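Local atomic coordinates of mitochondrial RNA-binding protein 1 (Trypanosoma brucei, PDB entry 2GIA), a protein that binds guide RNA together with mitochondrial RNA-binding protein 2, as a matchmaker in mitochondrial RNA editing, and probably also mRNA. Residues S9-D17 / M27-L38. Residues are numbered along the deposited sequence; the frame is centred on the assembly and turned at random.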
ATOM      1  N   SER B   9      -4.049  -8.875  20.095  1.00 58.41           N
ATOM      2  CA  SER B   9      -2.687  -9.353  19.734  1.00 53.39           C
ATOM      3  C   SER B   9      -2.115  -8.484  18.611  1.00 47.47           C
ATOM      4  O   SER B   9      -2.797  -8.164  17.631  1.00 44.95           O
ATOM      5  CB  SER B   9      -2.738 -10.810  19.290  1.00 56.67           C
ATOM      6  OG  SER B   9      -3.604 -10.956  18.177  1.00 65.65           O
ATOM      7  N   LEU B  10      -0.854  -8.113  18.763  1.00 35.82           N
ATOM      8  CA  LEU B  10      -0.192  -7.261  17.786  1.00 26.52           C
ATOM      9  C   LEU B  10       0.111  -7.957  16.474  1.00 25.11           C
ATOM     10  O   LEU B  10       0.283  -9.178  16.419  1.00 19.73           O
ATOM     11  CB  LEU B  10       1.139  -6.758  18.358  1.00 23.02           C
ATOM     12  CG  LEU B  10       1.022  -6.045  19.701  1.00 31.43           C
ATOM     13  CD1 LEU B  10       2.417  -5.695  20.236  1.00 29.15           C
ATOM     14  CD2 LEU B  10       0.146  -4.808  19.528  1.00 32.23           C
ATOM     15  N   PRO B  11       0.135  -7.186  15.385  1.00 20.65           N
ATOM     16  CA  PRO B  11       0.467  -7.786  14.098  1.00 18.31           C
ATOM     17  C   PRO B  11       1.920  -8.240  14.280  1.00 15.20           C
ATOM     18  O   PRO B  11       2.716  -7.498  14.899  1.00 18.94           O
ATOM     19  CB  PRO B  11       0.411  -6.598  13.129  1.00 22.30           C
ATOM     20  CG  PRO B  11      -0.605  -5.671  13.740  1.00 25.00           C
ATOM     21  CD  PRO B  11      -0.283  -5.779  15.245  1.00 19.88           C
ATOM     22  N   LYS B  12       2.275  -9.413  13.769  1.00 19.21           N
ATOM     23  CA  LYS B  12       3.642  -9.913  13.913  1.00 17.34           C
ATOM     24  C   LYS B  12       3.922 -11.059  12.990  1.00 17.50           C
ATOM     25  O   LYS B  12       2.998 -11.605  12.399  1.00 19.10           O
ATOM     26  CB  LYS B  12       3.835 -10.490  15.327  1.00 22.27           C
ATOM     27  CG  LYS B  12       2.892 -11.722  15.590  1.00 26.11           C
ATOM     28  CD  LYS B  12       3.260 -12.492  16.907  1.00 26.06           C
ATOM     29  CE  LYS B  12       2.363 -13.746  17.097  1.00 34.48           C
ATOM     30  NZ  LYS B  12       2.763 -14.573  18.300  1.00 38.63           N
ATOM     31  N   PHE B  13       5.211 -11.398  12.825  1.00 15.36           N
ATOM     32  CA  PHE B  13       5.582 -12.626  12.133  1.00 16.87           C
ATOM     33  C   PHE B  13       6.699 -13.268  12.972  1.00 20.13           C
ATOM     34  O   PHE B  13       7.383 -12.580  13.747  1.00 18.67           O
ATOM     35  CB  PHE B  13       6.021 -12.417  10.667  1.00 17.46           C
ATOM     36  CG  PHE B  13       7.380 -11.780  10.486  1.00 17.02           C
ATOM     37  CD1 PHE B  13       7.492 -10.382  10.324  1.00 17.75           C
ATOM     38  CD2 PHE B  13       8.522 -12.563  10.419  1.00 20.81           C
ATOM     39  CE1 PHE B  13       8.755  -9.774  10.081  1.00 16.10           C
ATOM     40  CE2 PHE B  13       9.795 -11.987  10.186  1.00 20.89           C
ATOM     41  CZ  PHE B  13       9.914 -10.578  10.011  1.00 15.16           C
ATOM     42  N   GLU B  14       6.882 -14.577  12.814  1.00 21.16           N
ATOM     43  CA  GLU B  14       7.901 -15.281  13.562  1.00 20.48           C
ATOM     44  C   GLU B  14       8.670 -16.218  12.660  1.00 25.57           C
ATOM     45  O   GLU B  14       8.128 -16.739  11.687  1.00 24.35           O
ATOM     46  CB  GLU B  14       7.243 -16.094  14.691  1.00 19.55           C
ATOM     47  CG  GLU B  14       6.489 -15.230  15.690  1.00 18.07           C
ATOM     48  CD  GLU B  14       5.763 -16.082  16.757  1.00 29.47           C
ATOM     49  OE1 GLU B  14       5.305 -15.506  17.748  1.00 25.54           O
ATOM     50  OE2 GLU B  14       5.669 -17.315  16.588  1.00 30.31           O
ATOM     51  N   ILE B  15       9.944 -16.403  12.977  1.00 19.80           N
ATOM     52  CA  ILE B  15      10.802 -17.338  12.260  1.00 20.96           C
ATOM     53  C   ILE B  15      11.197 -18.391  13.311  1.00 22.56           C
ATOM     54  O   ILE B  15      11.895 -18.077  14.271  1.00 23.76           O
ATOM     55  CB  ILE B  15      12.064 -16.651  11.778  1.00 19.17           C
ATOM     56  CG1 ILE B  15      11.655 -15.531  10.786  1.00 29.93           C
ATOM     57  CG2 ILE B  15      12.993 -17.647  11.073  1.00 21.32           C
ATOM     58  CD1 ILE B  15      12.831 -14.713  10.265  1.00 25.72           C
ATOM     59  N   HIS B  16      10.730 -19.613  13.129  1.00 22.91           N
ATOM     60  CA  HIS B  16      11.041 -20.719  14.032  1.00 25.11           C
ATOM     61  C   HIS B  16      12.177 -21.473  13.373  1.00 27.10           C
ATOM     62  O   HIS B  16      12.002 -22.164  12.375  1.00 35.26           O
ATOM     63  CB  HIS B  16       9.809 -21.615  14.228  1.00 31.59           C
ATOM     64  CG  HIS B  16       8.687 -20.938  14.964  1.00 33.00           C
ATOM     65  ND1 HIS B  16       8.247 -21.354  16.199  1.00 32.04           N
ATOM     66  CD2 HIS B  16       7.927 -19.859  14.643  1.00 27.09           C
ATOM     67  CE1 HIS B  16       7.264 -20.570  16.611  1.00 31.82           C
ATOM     68  NE2 HIS B  16       7.050 -19.654  15.683  1.00 31.70           N
ATOM     69  N   ASP B  17      13.356 -21.306  13.922  1.00 25.67           N
ATOM     70  CA  ASP B  17      14.535 -21.959  13.389  1.00 28.02           C
ATOM     71  C   ASP B  17      15.006 -23.036  14.384  1.00 24.05           C
ATOM     72  O   ASP B  17      15.946 -22.844  15.140  1.00 24.39           O
ATOM     73  CB  ASP B  17      15.612 -20.901  13.171  1.00 21.11           C
ATOM     74  CG  ASP B  17      16.846 -21.455  12.491  1.00 31.69           C
ATOM     75  OD1 ASP B  17      17.894 -20.763  12.528  1.00 35.06           O
ATOM     76  OD2 ASP B  17      16.769 -22.568  11.934  1.00 32.78           O
ATOM     77  N   MET B  27      13.898 -18.617  18.020  1.00 17.03           N
ATOM     78  CA  MET B  27      12.577 -18.267  17.517  1.00 16.67           C
ATOM     79  C   MET B  27      12.688 -16.730  17.480  1.00 19.25           C
ATOM     80  O   MET B  27      12.933 -16.096  18.504  1.00 18.39           O
ATOM     81  CB  MET B  27      11.437 -18.708  18.452  1.00 18.03           C
ATOM     82  CG  MET B  27      10.022 -18.456  17.813  1.00 25.24           C
ATOM     83  SD  MET B  27       9.535 -16.686  17.923  1.00 26.84           S
ATOM     84  CE  MET B  27       8.950 -16.627  19.644  1.00 38.56           C
ATOM     85  N   THR B  28      12.519 -16.110  16.305  1.00 18.61           N
ATOM     86  CA  THR B  28      12.659 -14.640  16.253  1.00 15.52           C
ATOM     87  C   THR B  28      11.282 -14.054  15.960  1.00 18.51           C
ATOM     88  O   THR B  28      10.579 -14.552  15.088  1.00 18.14           O
ATOM     89  CB  THR B  28      13.625 -14.211  15.070  1.00 19.10           C
ATOM     90  OG1 THR B  28      14.920 -14.763  15.300  1.00 20.33           O
ATOM     91  CG2 THR B  28      13.721 -12.683  14.965  1.00 18.37           C
ATOM     92  N   ARG B  29      10.908 -13.014  16.673  1.00 16.30           N
ATOM     93  CA  ARG B  29       9.575 -12.405  16.479  1.00 15.49           C
ATOM     94  C   ARG B  29       9.711 -10.926  16.169  1.00 20.10           C
ATOM     95  O   ARG B  29      10.481 -10.238  16.835  1.00 20.88           O
ATOM     96  CB  ARG B  29       8.740 -12.536  17.794  1.00 14.33           C
ATOM     97  CG  ARG B  29       7.315 -11.914  17.683  1.00 19.86           C
ATOM     98  CD  ARG B  29       6.520 -12.000  19.014  1.00 25.49           C
ATOM     99  NE  ARG B  29       6.193 -13.401  19.253  1.00 28.07           N
ATOM    100  CZ  ARG B  29       6.250 -13.997  20.439  1.00 38.24           C
ATOM    101  NH1 ARG B  29       5.939 -15.274  20.543  1.00 28.09           N
ATOM    102  NH2 ARG B  29       6.602 -13.313  21.516  1.00 32.96           N
ATOM    103  N   VAL B  30       8.968 -10.451  15.157  1.00 17.11           N
ATOM    104  CA  VAL B  30       8.948  -9.037  14.800  1.00 17.13           C
ATOM    105  C   VAL B  30       7.476  -8.649  14.927  1.00 17.63           C
ATOM    106  O   VAL B  30       6.613  -9.245  14.272  1.00 16.66           O
ATOM    107  CB  VAL B  30       9.447  -8.803  13.323  1.00 18.46           C
ATOM    108  CG1 VAL B  30       9.395  -7.279  12.994  1.00 15.66           C
ATOM    109  CG2 VAL B  30      10.903  -9.311  13.192  1.00 17.39           C
ATOM    110  N   ALA B  31       7.191  -7.688  15.814  1.00 18.48           N
ATOM    111  CA  ALA B  31       5.824  -7.232  16.037  1.00 16.27           C
ATOM    112  C   ALA B  31       5.806  -5.715  16.024  1.00 18.05           C
ATOM    113  O   ALA B  31       6.858  -5.044  16.103  1.00 18.56           O
ATOM    114  CB  ALA B  31       5.298  -7.715  17.435  1.00 18.13           C
ATOM    115  N   VAL B  32       4.605  -5.156  15.956  1.00 14.03           N
ATOM    116  CA  VAL B  32       4.524  -3.685  15.994  1.00 14.98           C
ATOM    117  C   VAL B  32       3.293  -3.278  16.817  1.00 19.49           C
ATOM    118  O   VAL B  32       2.213  -3.864  16.690  1.00 22.93           O
ATOM    119  CB  VAL B  32       4.440  -3.063  14.575  1.00 16.58           C
ATOM    120  CG1 VAL B  32       3.084  -3.395  13.899  1.00 16.34           C
ATOM    121  CG2 VAL B  32       4.564  -1.544  14.691  1.00 17.73           C
ATOM    122  N   ASP B  33       3.509  -2.314  17.689  1.00 20.47           N
ATOM    123  CA  ASP B  33       2.453  -1.768  18.541  1.00 22.01           C
ATOM    124  C   ASP B  33       2.282  -0.280  18.130  1.00 19.82           C
ATOM    125  O   ASP B  33       2.947   0.598  18.671  1.00 21.96           O
ATOM    126  CB  ASP B  33       2.903  -1.880  20.006  1.00 26.63           C
ATOM    127  CG  ASP B  33       1.820  -1.411  20.984  1.00 37.74           C
ATOM    128  OD1 ASP B  33       0.714  -1.018  20.536  1.00 29.64           O
ATOM    129  OD2 ASP B  33       2.078  -1.450  22.198  1.00 44.97           O
ATOM    130  N   GLY B  34       1.402  -0.021  17.162  1.00 22.14           N
ATOM    131  CA  GLY B  34       1.195   1.338  16.665  1.00 23.58           C
ATOM    132  C   GLY B  34       2.421   1.845  15.916  1.00 19.18           C
ATOM    133  O   GLY B  34       2.718   1.416  14.817  1.00 19.85           O
ATOM    134  N   LYS B  35       3.163   2.745  16.534  1.00 17.17           N
ATOM    135  CA  LYS B  35       4.348   3.301  15.912  1.00 21.17           C
ATOM    136  C   LYS B  35       5.616   2.547  16.294  1.00 21.27           C
ATOM    137  O   LYS B  35       6.663   2.760  15.676  1.00 21.64           O
ATOM    138  CB  LYS B  35       4.529   4.758  16.392  1.00 21.81           C
ATOM    139  CG  LYS B  35       3.371   5.696  16.032  1.00 26.10           C
ATOM    140  CD  LYS B  35       3.617   7.082  16.680  1.00 31.29           C
ATOM    141  CE  LYS B  35       2.647   8.188  16.170  1.00 34.50           C
ATOM    142  NZ  LYS B  35       3.059   9.535  16.795  1.00 38.10           N
ATOM    143  N   LEU B  36       5.515   1.679  17.300  1.00 20.69           N
ATOM    144  CA  LEU B  36       6.706   1.030  17.854  1.00 19.65           C
ATOM    145  C   LEU B  36       6.967  -0.438  17.549  1.00 17.39           C
ATOM    146  O   LEU B  36       6.200  -1.322  17.936  1.00 17.04           O
ATOM    147  CB  LEU B  36       6.693   1.248  19.365  1.00 22.15           C
ATOM    148  CG  LEU B  36       6.387   2.702  19.834  1.00 27.02           C
ATOM    149  CD1 LEU B  36       6.518   2.741  21.397  1.00 25.34           C
ATOM    150  CD2 LEU B  36       7.378   3.720  19.187  1.00 22.12           C
ATOM    151  N   LEU B  37       8.050  -0.668  16.804  1.00 18.13           N
ATOM    152  CA  LEU B  37       8.476  -2.014  16.411  1.00 16.79           C
ATOM    153  C   LEU B  37       9.050  -2.736  17.659  1.00 20.27           C
ATOM    154  O   LEU B  37       9.794  -2.136  18.434  1.00 22.22           O
ATOM    155  CB  LEU B  37       9.565  -1.837  15.386  1.00 19.22           C
ATOM    156  CG  LEU B  37       9.739  -2.597  14.097  1.00 31.92           C
ATOM    157  CD1 LEU B  37       8.411  -3.095  13.471  1.00 20.51           C
ATOM    158  CD2 LEU B  37      10.548  -1.619  13.171  1.00 26.14           C
ATOM    159  N   LEU B  38       8.697  -3.992  17.850  1.00 18.19           N
ATOM    160  CA  LEU B  38       9.209  -4.788  18.976  1.00 20.39           C
ATOM    161  C   LEU B  38       9.863  -6.017  18.363  1.00 20.24           C
ATOM    162  O   LEU B  38       9.195  -6.874  17.788  1.00 21.15           O
ATOM    163  CB  LEU B  38       8.046  -5.217  19.913  1.00 21.84           C
ATOM    164  CG  LEU B  38       7.160  -4.005  20.298  1.00 30.00           C
ATOM    165  CD1 LEU B  38       5.856  -4.428  20.989  1.00 39.75           C
ATOM    166  CD2 LEU B  38       7.971  -3.088  21.200  1.00 35.33           C
TER
HETATM  167  O   HOH W   1      14.900 -17.497  14.259  1.00 20.40           O
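Arg29 starts with CG anti to the backbone N (chi1 180°) and then bends at chi3, which carries its guanidinium alongside Glu14, whose CG lies beside its own backbone N (chi1 -61°) and whose chain runs extended from there. The grip is side-on: Arg29 NE lies 2.7 Å and Arg29 NH1 2.9 Å from the same oxygen, Glu14 OE1, which sits in the guanidinium plane, while the carboxylate is turned 38° from that plane. A third donor, Lys12 NZ, descends on Glu14 OE1 from above the carboxylate plane at 2.8 Å. The other oxygen, Glu14 OE2, accepts from His16 NE2 at 2.9 Å, and the imidazole itself is covered on one face by Met27, whose CG stands 3.7 Å from the ring centroid in a CH-pi contact. These residues line one face of the hairpin 12-17/26-33, which opens an antiparallel sheet continued in sequence order by strands 36-43 and 65-68, with 12-17 outermost within this chain; the side chains of the hydrogen-bonded pairs Phe13-Val30 and Ile15-Thr28 point to the other. There Phe13 CE1 approaches Val30 CB to 3.5 Å, and both residues pack on helix 130-145 and strand 121-128. A water bridges Ile15 O and Thr28 OG1; Gln41 also bonds that hydroxyl. Ahead of strand 12-17, Leu10 CD1 meets Leu38 CD1 at 3.7 Å, reaching past strand 26-33 to strand 36-43. The hairpin is thus largely apolar toward helix 130-145 and strand 121-128, with a charged and polar network on the reverse, where Glu14's charge probably offsets the close approach of Lys12 and Arg29.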